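Local coordinates for putative type VI secretion protein (Escherichia coli, PDB 6SKI) that probably hydrolyses phospholipids as a toxic effector of the bacterial type VI secretion system, carried by the VgrG spike, at residues Q281-N286 against W301-L306; E287-F292 against G308-I313; F292-I297 against R534-M539; L421-D426 against K457-G462. All blocks are in the same frame, centred on the assembly; numbering follows the deposited sequence.

Interaction 1: Q281-N286 against W301-L306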
# COMPACT_ATOMS: atom_id res chain seq x y z
N GLN A 281 -3.99 -2.81 -12.87
CA GLN A 281 -4.52 -3.06 -11.54
C GLN A 281 -5.10 -4.46 -11.45
O GLN A 281 -5.79 -4.92 -12.37
CB GLN A 281 -5.60 -2.06 -11.14
CG GLN A 281 -5.86 -2.07 -9.66
CD GLN A 281 -6.83 -1.01 -9.21
OE1 GLN A 281 -7.78 -0.68 -9.92
NE2 GLN A 281 -6.61 -0.48 -8.02
N ILE A 282 -4.81 -5.13 -10.35
CA ILE A 282 -5.53 -6.33 -9.95
C ILE A 282 -6.57 -5.92 -8.92
O ILE A 282 -6.37 -4.94 -8.20
CB ILE A 282 -4.59 -7.41 -9.41
CG1 ILE A 282 -3.36 -7.53 -10.31
CG2 ILE A 282 -5.29 -8.75 -9.36
CD1 ILE A 282 -2.35 -8.54 -9.83
N THR A 283 -7.70 -6.60 -8.91
CA THR A 283 -8.81 -6.25 -8.04
C THR A 283 -9.29 -7.49 -7.31
O THR A 283 -9.33 -8.58 -7.89
CB THR A 283 -9.95 -5.61 -8.86
OG1 THR A 283 -9.65 -4.22 -9.08
CG2 THR A 283 -11.29 -5.73 -8.16
N ALA A 284 -9.64 -7.33 -6.04
CA ALA A 284 -10.14 -8.44 -5.24
C ALA A 284 -11.61 -8.66 -5.53
O ALA A 284 -12.44 -7.78 -5.28
CB ALA A 284 -9.92 -8.16 -3.76
N MET A 285 -11.95 -9.84 -6.05
CA MET A 285 -13.33 -10.16 -6.36
C MET A 285 -14.13 -10.56 -5.14
O MET A 285 -15.36 -10.52 -5.18
CB MET A 285 -13.40 -11.28 -7.40
CG MET A 285 -13.33 -10.81 -8.83
SD MET A 285 -13.61 -12.10 -10.05
CE MET A 285 -13.71 -13.56 -9.01
N ASN A 286 -13.47 -10.94 -4.05
CA ASN A 286 -14.13 -11.40 -2.84
C ASN A 286 -13.72 -10.55 -1.65
O ASN A 286 -13.53 -11.05 -0.54
CB ASN A 286 -13.84 -12.87 -2.58
CG ASN A 286 -14.16 -13.74 -3.78
OD1 ASN A 286 -15.28 -13.75 -4.27
ND2 ASN A 286 -13.17 -14.48 -4.24
N TRP A 301 -8.11 2.13 -17.79
CA TRP A 301 -6.85 1.39 -17.83
C TRP A 301 -7.14 -0.09 -17.63
O TRP A 301 -8.21 -0.46 -17.15
CB TRP A 301 -5.89 1.90 -16.75
CG TRP A 301 -5.36 3.26 -17.03
CD1 TRP A 301 -5.78 4.43 -16.48
CD2 TRP A 301 -4.31 3.60 -17.94
NE1 TRP A 301 -5.05 5.48 -16.99
CE2 TRP A 301 -4.14 4.99 -17.89
CE3 TRP A 301 -3.49 2.85 -18.79
CZ2 TRP A 301 -3.19 5.66 -18.65
CZ3 TRP A 301 -2.55 3.52 -19.55
CH2 TRP A 301 -2.40 4.90 -19.47
N PRO A 302 -6.20 -0.96 -18.00
CA PRO A 302 -6.41 -2.40 -17.81
C PRO A 302 -6.54 -2.76 -16.34
O PRO A 302 -5.70 -2.41 -15.51
CB PRO A 302 -5.15 -3.01 -18.44
CG PRO A 302 -4.82 -2.03 -19.51
CD PRO A 302 -4.98 -0.72 -18.80
N GLU A 303 -7.62 -3.46 -16.02
CA GLU A 303 -7.93 -3.85 -14.65
C GLU A 303 -8.35 -5.31 -14.64
O GLU A 303 -9.25 -5.69 -15.39
CB GLU A 303 -9.04 -2.98 -14.06
CG GLU A 303 -9.49 -3.44 -12.69
CD GLU A 303 -10.14 -2.33 -11.90
OE1 GLU A 303 -9.58 -1.23 -11.85
OE2 GLU A 303 -11.22 -2.57 -11.31
N LEU A 304 -7.70 -6.11 -13.81
CA LEU A 304 -8.03 -7.52 -13.67
C LEU A 304 -8.69 -7.75 -12.32
O LEU A 304 -8.09 -7.49 -11.28
CB LEU A 304 -6.79 -8.39 -13.81
CG LEU A 304 -7.02 -9.89 -13.69
CD1 LEU A 304 -7.89 -10.38 -14.83
CD2 LEU A 304 -5.70 -10.63 -13.68
N ALA A 305 -9.92 -8.26 -12.35
CA ALA A 305 -10.59 -8.69 -11.14
C ALA A 305 -10.24 -10.15 -10.89
O ALA A 305 -10.49 -11.01 -11.74
CB ALA A 305 -12.10 -8.51 -11.26
N LEU A 306 -9.65 -10.43 -9.73
CA LEU A 306 -9.15 -11.76 -9.45
C LEU A 306 -9.77 -12.28 -8.16
O LEU A 306 -9.92 -11.52 -7.19
CB LEU A 306 -7.62 -11.75 -9.33
CG LEU A 306 -6.85 -12.84 -10.05
CD1 LEU A 306 -7.43 -13.08 -11.43
CD2 LEU A 306 -5.39 -12.46 -10.15
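The two strands form a parallel pair at one end of the central sheet of the alpha/beta-hydrolase-like catalytic domain, 281-284 lying beside 303-306 at 29°. Gln281 bonds twice to the neighbouring strand, through its N and its O: the N donates to Pro302 O (3.2 Å), while the O receives Leu304 N at 2.7 Å nearly along the C=O axis. Thr283 repeats this, with N to Leu304 O and O from Leu306 N (2.6 Å). Past the strand end, Met285 N reaches Leu306 O from above the carbonyl plane (2.9 Å), and Met285 CG lies on Ala305 CB at 3.6 Å. On the face of Ile282 and Leu306, the two side chains run side by side, CG2 of the first against CD2 of the second (3.8 Å); helix 416-431 packs on both. The face of Thr283 and Glu303 carries the polar side chains. Glu303 extends with CG anti to the backbone N, and OE2 takes only a weak bond from Thr283 OG1 (3.2 Å). Its stronger partners are Ile297 N at OE1 and Ser296 OG at OE2. These donors would probably favour the charged form of the buried carboxylate, and they tie the sheet to the chain linking the two strands.

Interaction 2: E287-F292 against G308-I313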
# COMPACT_ATOMS: atom_id res chain seq x y z
N GLU A 287 -13.57 -9.25 -1.87
CA GLU A 287 -13.39 -8.28 -0.80
C GLU A 287 -14.70 -7.53 -0.64
O GLU A 287 -15.21 -6.95 -1.60
CB GLU A 287 -12.24 -7.32 -1.11
CG GLU A 287 -12.11 -6.19 -0.12
CD GLU A 287 -11.81 -6.67 1.29
OE1 GLU A 287 -11.23 -7.76 1.44
OE2 GLU A 287 -12.16 -5.95 2.25
N TYR A 288 -15.24 -7.56 0.58
CA TYR A 288 -16.60 -7.09 0.81
C TYR A 288 -16.72 -6.15 2.00
O TYR A 288 -17.83 -5.74 2.33
CB TYR A 288 -17.53 -8.29 1.03
CG TYR A 288 -17.54 -9.25 -0.13
CD1 TYR A 288 -17.87 -8.83 -1.40
CD2 TYR A 288 -17.18 -10.58 0.05
CE1 TYR A 288 -17.87 -9.70 -2.46
CE2 TYR A 288 -17.17 -11.46 -1.00
CZ TYR A 288 -17.52 -11.01 -2.26
OH TYR A 288 -17.52 -11.89 -3.32
N ARG A 289 -15.61 -5.80 2.64
CA ARG A 289 -15.66 -5.00 3.85
C ARG A 289 -16.14 -3.58 3.54
O ARG A 289 -16.00 -3.07 2.43
CB ARG A 289 -14.28 -4.96 4.50
CG ARG A 289 -14.00 -6.14 5.39
CD ARG A 289 -12.63 -6.04 6.00
NE ARG A 289 -11.59 -6.21 5.00
CZ ARG A 289 -10.31 -6.40 5.28
NH1 ARG A 289 -9.91 -6.43 6.54
NH2 ARG A 289 -9.43 -6.55 4.30
N TYR A 290 -16.72 -2.95 4.56
CA TYR A 290 -17.20 -1.59 4.41
C TYR A 290 -16.05 -0.59 4.41
O TYR A 290 -16.04 0.36 3.63
CB TYR A 290 -18.20 -1.26 5.52
CG TYR A 290 -18.65 0.18 5.56
CD1 TYR A 290 -19.78 0.60 4.88
CD2 TYR A 290 -17.93 1.13 6.28
CE1 TYR A 290 -20.19 1.91 4.91
CE2 TYR A 290 -18.33 2.44 6.31
CZ TYR A 290 -19.46 2.83 5.63
OH TYR A 290 -19.86 4.14 5.66
N ASN A 291 -15.06 -0.81 5.28
CA ASN A 291 -13.91 0.07 5.38
C ASN A 291 -12.91 -0.13 4.26
O ASN A 291 -11.92 0.60 4.20
CB ASN A 291 -13.22 -0.13 6.73
CG ASN A 291 -13.88 0.65 7.84
OD1 ASN A 291 -14.50 1.69 7.61
ND2 ASN A 291 -13.76 0.15 9.06
N PHE A 292 -13.14 -1.10 3.38
CA PHE A 292 -12.24 -1.38 2.26
C PHE A 292 -13.07 -1.29 0.99
O PHE A 292 -13.58 -2.30 0.49
CB PHE A 292 -11.58 -2.74 2.41
CG PHE A 292 -10.63 -2.82 3.57
CD1 PHE A 292 -11.10 -2.91 4.86
CD2 PHE A 292 -9.27 -2.82 3.35
CE1 PHE A 292 -10.22 -2.99 5.92
CE2 PHE A 292 -8.39 -2.89 4.41
CZ PHE A 292 -8.87 -2.98 5.69
N GLY A 308 -10.43 -13.55 -4.59
CA GLY A 308 -9.67 -13.43 -3.36
C GLY A 308 -10.11 -12.21 -2.58
O GLY A 308 -10.91 -11.40 -3.04
N ALA A 309 -9.56 -12.10 -1.39
CA ALA A 309 -9.82 -10.97 -0.52
C ALA A 309 -8.79 -9.88 -0.80
O ALA A 309 -8.05 -9.94 -1.79
CB ALA A 309 -9.81 -11.43 0.94
N HIS A 310 -8.73 -8.87 0.07
CA HIS A 310 -7.83 -7.74 -0.14
C HIS A 310 -6.38 -8.17 -0.02
O HIS A 310 -5.56 -7.91 -0.91
CB HIS A 310 -8.18 -6.66 0.88
CG HIS A 310 -7.48 -5.37 0.66
ND1 HIS A 310 -7.77 -4.53 -0.39
CD2 HIS A 310 -6.52 -4.74 1.39
CE1 HIS A 310 -7.01 -3.45 -0.32
NE2 HIS A 310 -6.24 -3.56 0.75
N SER A 311 -6.04 -8.85 1.07
CA SER A 311 -4.70 -9.36 1.30
C SER A 311 -4.47 -10.71 0.65
O SER A 311 -3.43 -11.34 0.88
CB SER A 311 -4.41 -9.43 2.80
OG SER A 311 -3.81 -8.24 3.26
N ASP A 312 -5.42 -11.18 -0.17
CA ASP A 312 -5.20 -12.31 -1.06
C ASP A 312 -4.85 -11.84 -2.45
O ASP A 312 -4.47 -12.65 -3.30
CB ASP A 312 -6.43 -13.20 -1.11
CG ASP A 312 -6.58 -14.06 0.12
OD1 ASP A 312 -5.56 -14.63 0.55
OD2 ASP A 312 -7.70 -14.17 0.64
N ILE A 313 -4.96 -10.54 -2.70
CA ILE A 313 -4.52 -9.92 -3.94
C ILE A 313 -3.23 -9.16 -3.72
O ILE A 313 -2.31 -9.24 -4.54
CB ILE A 313 -5.62 -8.99 -4.50
CG1 ILE A 313 -6.92 -9.77 -4.71
CG2 ILE A 313 -5.16 -8.33 -5.78
CD1 ILE A 313 -6.84 -10.83 -5.77
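Gly308 opens a loop that follows the last strand of this end of the alpha/beta-hydrolase-like sheet and carries His310, probably the histidine of a Ser-His-Asp triad with Ser197 and Asp245. The backbone angles of Gly308 (phi 144°) suit glycine alone. Ala309 N points to Asp312 OD2 in a weak bond of 3.4 Å, closing the turn on itself. His310 N makes a weak bond to Glu287 OE1 (3.1 Å), an oxygen whose main partner is Ser489 OG, while Glu287 OE2 uses its syn lone pair for a salt bridge to Arg289 NE at 2.8 Å, in the guanidinium plane. The imidazole, with CG anti to the backbone N, receives the edge of Phe292 on one face, a T-shaped pair with centroids 5.2 Å apart and planes at 61°; Phe196 stacks on the ring too. Arg289 NH2 lies 3.6 Å from His310 CB, and the guanidinium itself rests on Phe292 as a cation-pi pair, Phe292 CE1 lying over the centre of the Arg289 guanidinium. The bond between His310 ND1 and Asp245 OD2 would help set the rotation of the imidazole. Beyond Ser311 and Asp312 the loop curls round, Ile313 N donating to His310 O at 3.2 Å.

Interaction 3: F292-I297 against R534-M539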
# COMPACT_ATOMS: atom_id res chain seq x y z
N PHE A 292 -13.14 -1.10 3.38
CA PHE A 292 -12.24 -1.38 2.26
C PHE A 292 -13.07 -1.29 0.99
O PHE A 292 -13.58 -2.30 0.49
CB PHE A 292 -11.58 -2.74 2.41
CG PHE A 292 -10.63 -2.82 3.57
CD1 PHE A 292 -11.10 -2.91 4.86
CD2 PHE A 292 -9.27 -2.82 3.35
CE1 PHE A 292 -10.22 -2.99 5.92
CE2 PHE A 292 -8.39 -2.89 4.41
CZ PHE A 292 -8.87 -2.98 5.69
N SER A 293 -13.20 -0.08 0.48
CA SER A 293 -13.92 0.17 -0.76
C SER A 293 -12.92 0.42 -1.87
O SER A 293 -11.88 1.06 -1.66
CB SER A 293 -14.87 1.35 -0.61
OG SER A 293 -14.17 2.54 -0.29
N LEU A 294 -13.22 -0.08 -3.06
CA LEU A 294 -12.29 -0.06 -4.17
C LEU A 294 -12.34 1.28 -4.89
O LEU A 294 -13.40 1.89 -5.02
CB LEU A 294 -12.63 -1.18 -5.16
CG LEU A 294 -11.73 -1.31 -6.38
CD1 LEU A 294 -10.32 -1.68 -5.98
CD2 LEU A 294 -12.31 -2.31 -7.35
N ASN A 295 -11.17 1.75 -5.31
CA ASN A 295 -11.07 2.80 -6.33
C ASN A 295 -10.63 2.12 -7.61
O ASN A 295 -9.48 1.69 -7.74
CB ASN A 295 -10.09 3.89 -5.91
CG ASN A 295 -10.50 4.58 -4.63
OD1 ASN A 295 -11.02 5.70 -4.66
ND2 ASN A 295 -10.28 3.93 -3.51
N SER A 296 -11.55 2.01 -8.57
CA SER A 296 -11.33 1.19 -9.75
C SER A 296 -10.87 2.04 -10.92
O SER A 296 -11.26 3.20 -11.08
CB SER A 296 -12.60 0.44 -10.12
OG SER A 296 -12.54 -0.03 -11.46
N ILE A 297 -10.02 1.44 -11.75
CA ILE A 297 -9.55 2.04 -12.99
C ILE A 297 -10.14 1.32 -14.20
O ILE A 297 -9.62 1.43 -15.30
CB ILE A 297 -8.02 2.08 -13.04
CG1 ILE A 297 -7.45 0.67 -13.21
CG2 ILE A 297 -7.46 2.72 -11.79
CD1 ILE A 297 -5.97 0.64 -13.47
N ARG A 534 -19.17 -4.94 -2.39
CA ARG A 534 -18.15 -3.94 -2.13
C ARG A 534 -18.50 -2.62 -2.83
O ARG A 534 -19.07 -2.60 -3.92
CB ARG A 534 -16.80 -4.44 -2.60
CG ARG A 534 -15.62 -3.63 -2.13
CD ARG A 534 -14.42 -3.89 -3.00
NE ARG A 534 -13.17 -3.53 -2.35
CZ ARG A 534 -11.97 -3.88 -2.79
NH1 ARG A 534 -11.87 -4.60 -3.90
NH2 ARG A 534 -10.88 -3.51 -2.14
N SER A 535 -18.13 -1.52 -2.18
CA SER A 535 -18.34 -0.20 -2.74
C SER A 535 -17.19 0.12 -3.70
O SER A 535 -16.02 0.09 -3.31
CB SER A 535 -18.42 0.85 -1.64
OG SER A 535 -19.76 1.09 -1.25
N VAL A 536 -17.53 0.43 -4.94
CA VAL A 536 -16.55 0.74 -5.97
C VAL A 536 -16.73 2.19 -6.40
O VAL A 536 -17.85 2.62 -6.69
CB VAL A 536 -16.67 -0.21 -7.18
CG1 VAL A 536 -15.49 -0.03 -8.10
CG2 VAL A 536 -16.74 -1.64 -6.70
N TRP A 537 -15.64 2.94 -6.42
CA TRP A 537 -15.60 4.31 -6.91
C TRP A 537 -14.82 4.29 -8.22
O TRP A 537 -13.62 4.03 -8.22
CB TRP A 537 -14.93 5.23 -5.89
CG TRP A 537 -15.34 5.00 -4.47
CD1 TRP A 537 -14.52 4.77 -3.41
CD2 TRP A 537 -16.68 5.00 -3.95
NE1 TRP A 537 -15.25 4.61 -2.26
CE2 TRP A 537 -16.58 4.75 -2.56
CE3 TRP A 537 -17.94 5.19 -4.51
CZ2 TRP A 537 -17.70 4.68 -1.74
CZ3 TRP A 537 -19.05 5.11 -3.69
CH2 TRP A 537 -18.92 4.86 -2.32
N TYR A 538 -15.52 4.52 -9.32
CA TYR A 538 -14.84 4.60 -10.60
C TYR A 538 -14.31 6.01 -10.84
O TYR A 538 -14.65 6.96 -10.14
CB TYR A 538 -15.77 4.16 -11.73
CG TYR A 538 -16.34 2.78 -11.52
CD1 TYR A 538 -15.73 1.67 -12.08
CD2 TYR A 538 -17.49 2.58 -10.76
CE1 TYR A 538 -16.24 0.40 -11.90
CE2 TYR A 538 -18.00 1.32 -10.57
CZ TYR A 538 -17.38 0.23 -11.14
OH TYR A 538 -17.89 -1.03 -10.96
N MET A 539 -13.45 6.13 -11.84
CA MET A 539 -12.80 7.40 -12.15
C MET A 539 -13.67 8.27 -13.04
O MET A 539 -13.95 9.42 -12.72
CB MET A 539 -11.45 7.16 -12.81
CG MET A 539 -10.27 7.22 -11.85
SD MET A 539 -8.78 6.50 -12.54
CE MET A 539 -9.07 6.72 -14.29
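The Arg534 guanidinium has Leu294 CB over one face, 3.5 Å above its plane and toward the rim, and Phe292 O at its edge. To that oxygen NE donates a fairly straight bond of 3.1 Å (164°), in the guanidinium plane but from above the plane of the carbonyl. The indole of Trp537 carries Ser535 CB from its own segment on one face; Asn295 OD1 sits near the ring plane at the edge, 3.8 Å from CD1, and NE1 makes a weak bond to Ser293 OG (3.1 Å). Over one face of the Tyr538 ring lies Val536 CG1, a methyl that also touches Ser296 CB at 3.6 Å and so bridges the two strands on that face. Between these two faces the backbones pair in parallel: Leu294 N reaches Ser535 O nearly along the C=O axis (2.8 Å), Trp537 N donates to Leu294 O in the carbonyl plane (2.8 Å), and Ser296 N meets Trp537 O at 2.9 Å. Arg534 runs extended, CG anti to the backbone N, which carries NH2 to a salt bridge with Asp245, the probable triad acid; the positive charge would probably help keep that acid ionised. The arrangement is a small two-stranded parallel sheet, separate from the central one, by which the last modelled residues of the chain are laid against strand 294-296, beside the likely active site.

Interaction 4: L421-D426 against K457-G462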
# COMPACT_ATOMS: atom_id res chain seq x y z
N LEU A 421 0.94 -12.03 -7.45
CA LEU A 421 2.30 -11.55 -7.68
C LEU A 421 2.75 -11.88 -9.09
O LEU A 421 3.34 -11.04 -9.77
CB LEU A 421 3.24 -12.18 -6.67
CG LEU A 421 4.68 -11.68 -6.68
CD1 LEU A 421 4.73 -10.20 -6.37
CD2 LEU A 421 5.49 -12.47 -5.69
N ARG A 422 2.52 -13.11 -9.54
CA ARG A 422 2.96 -13.52 -10.86
C ARG A 422 2.20 -12.77 -11.95
O ARG A 422 2.77 -12.44 -13.00
CB ARG A 422 2.83 -15.03 -11.02
CG ARG A 422 3.87 -15.77 -10.23
CD ARG A 422 3.48 -17.19 -9.93
NE ARG A 422 4.27 -17.70 -8.82
CZ ARG A 422 5.38 -18.42 -8.96
NH1 ARG A 422 5.83 -18.71 -10.16
NH2 ARG A 422 6.03 -18.84 -7.89
N VAL A 423 0.93 -12.48 -11.72
CA VAL A 423 0.18 -11.68 -12.68
C VAL A 423 0.74 -10.27 -12.78
O VAL A 423 0.93 -9.73 -13.88
CB VAL A 423 -1.32 -11.67 -12.33
CG1 VAL A 423 -2.09 -10.91 -13.39
CG2 VAL A 423 -1.84 -13.08 -12.21
N MET A 424 1.04 -9.65 -11.63
CA MET A 424 1.63 -8.31 -11.66
C MET A 424 3.03 -8.34 -12.28
O MET A 424 3.42 -7.40 -12.97
CB MET A 424 1.68 -7.71 -10.26
CG MET A 424 2.03 -6.23 -10.25
SD MET A 424 0.88 -5.16 -11.14
CE MET A 424 -0.58 -5.28 -10.12
N LEU A 425 3.78 -9.41 -12.05
CA LEU A 425 5.10 -9.54 -12.67
C LEU A 425 4.98 -9.63 -14.18
O LEU A 425 5.77 -9.03 -14.90
CB LEU A 425 5.82 -10.77 -12.12
CG LEU A 425 6.40 -10.72 -10.71
CD1 LEU A 425 6.64 -12.12 -10.20
CD2 LEU A 425 7.67 -9.92 -10.69
N ASP A 426 3.99 -10.38 -14.67
CA ASP A 426 3.78 -10.47 -16.10
C ASP A 426 3.41 -9.12 -16.69
O ASP A 426 3.94 -8.73 -17.74
CB ASP A 426 2.70 -11.51 -16.40
CG ASP A 426 2.57 -11.81 -17.88
OD1 ASP A 426 3.61 -11.86 -18.57
OD2 ASP A 426 1.43 -11.99 -18.35
N LYS A 457 -3.68 -19.71 -15.93
CA LYS A 457 -4.93 -19.13 -16.40
C LYS A 457 -5.05 -17.69 -15.94
O LYS A 457 -5.34 -16.79 -16.74
CB LYS A 457 -6.11 -19.96 -15.91
CG LYS A 457 -7.45 -19.44 -16.40
CD LYS A 457 -8.49 -20.54 -16.43
CE LYS A 457 -9.87 -19.98 -16.74
NZ LYS A 457 -10.93 -20.99 -16.49
N ALA A 458 -4.74 -17.43 -14.67
CA ALA A 458 -4.80 -16.06 -14.17
C ALA A 458 -3.86 -15.17 -14.96
O ALA A 458 -4.26 -14.08 -15.40
CB ALA A 458 -4.45 -16.03 -12.68
N ILE A 459 -2.64 -15.65 -15.23
CA ILE A 459 -1.71 -14.85 -16.02
C ILE A 459 -2.31 -14.59 -17.39
O ILE A 459 -2.32 -13.45 -17.88
CB ILE A 459 -0.35 -15.55 -16.12
CG1 ILE A 459 0.43 -15.37 -14.81
CG2 ILE A 459 0.45 -15.02 -17.29
CD1 ILE A 459 1.40 -16.48 -14.52
N ALA A 460 -2.91 -15.62 -18.00
CA ALA A 460 -3.54 -15.42 -19.30
C ALA A 460 -4.65 -14.39 -19.19
O ALA A 460 -4.76 -13.49 -20.04
CB ALA A 460 -4.08 -16.74 -19.84
N GLN A 461 -5.43 -14.45 -18.11
CA GLN A 461 -6.48 -13.47 -17.92
C GLN A 461 -5.91 -12.07 -17.89
O GLN A 461 -6.45 -11.16 -18.53
CB GLN A 461 -7.25 -13.77 -16.63
CG GLN A 461 -8.15 -14.97 -16.74
CD GLN A 461 -8.87 -15.27 -15.45
OE1 GLN A 461 -8.77 -14.51 -14.49
NE2 GLN A 461 -9.61 -16.37 -15.42
N GLY A 462 -4.77 -11.89 -17.22
CA GLY A 462 -4.14 -10.58 -17.22
C GLY A 462 -3.82 -10.13 -18.62
O GLY A 462 -4.18 -9.02 -19.02
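Helices 416-431 and 452-466 run in broadly the same direction, their segments crossing at -37° with axes 9.0 Å apart and Val423 and Ile459 having the nearest CA atoms across the pair. They belong to the helical layer packed on one side of the alpha/beta-hydrolase-like sheet. Val423 is central. Its CG1, anti to the backbone N, lies over Gly462, 4.4 Å from Gly462 CA. The other methyl, CG2, touches Ala458 CB at 4.0 Å and Ile459 CG1 at 4.1 Å, so the valine straddles one turn of the partner helix while its side chain also rests on Leu304 and Leu306 of the sheet. The small Ala458 and Gly462 permit the close approach. Ile459 spreads its branches along helix 416-431: CD1, at the end of the branch lying beside its backbone N, lies on Arg422 CB (4.0 Å), the rest of the arginine leading away from the partner helix. The contact is mainly apolar; the carboxylate of Asp426 finds its ionic partners beyond the two segments. With CG anti to the backbone N, it sends OD2 to salt bridges with Arg466 and Lys463 of the same partner helix; Asp426 OD2 also lies 3.4 Å from Ile459 CG2.

How the interactions relate
Interactions 1 and 2 are buried, whereas 3 and 4 are partly exposed. Strand 278-284 leads into the loop of interaction 2 and strand 303-306 into the loop bearing His310, with Asn286 N probably bonded to Gly308 O where the two contacts meet. Interactions 2 and 3 share Phe292, and Asp245 joins them further by accepting from both His310 and Arg534. Glu303 links the sheet of interaction 1 to the smaller sheet of interaction 3. Interaction 4 joins the apolar face instead, Leu304 CD2 meeting Val423 CG1. Backbone bonds thus dominate 1 and 3, charged and aromatic side chains 2, and apolar packing 4.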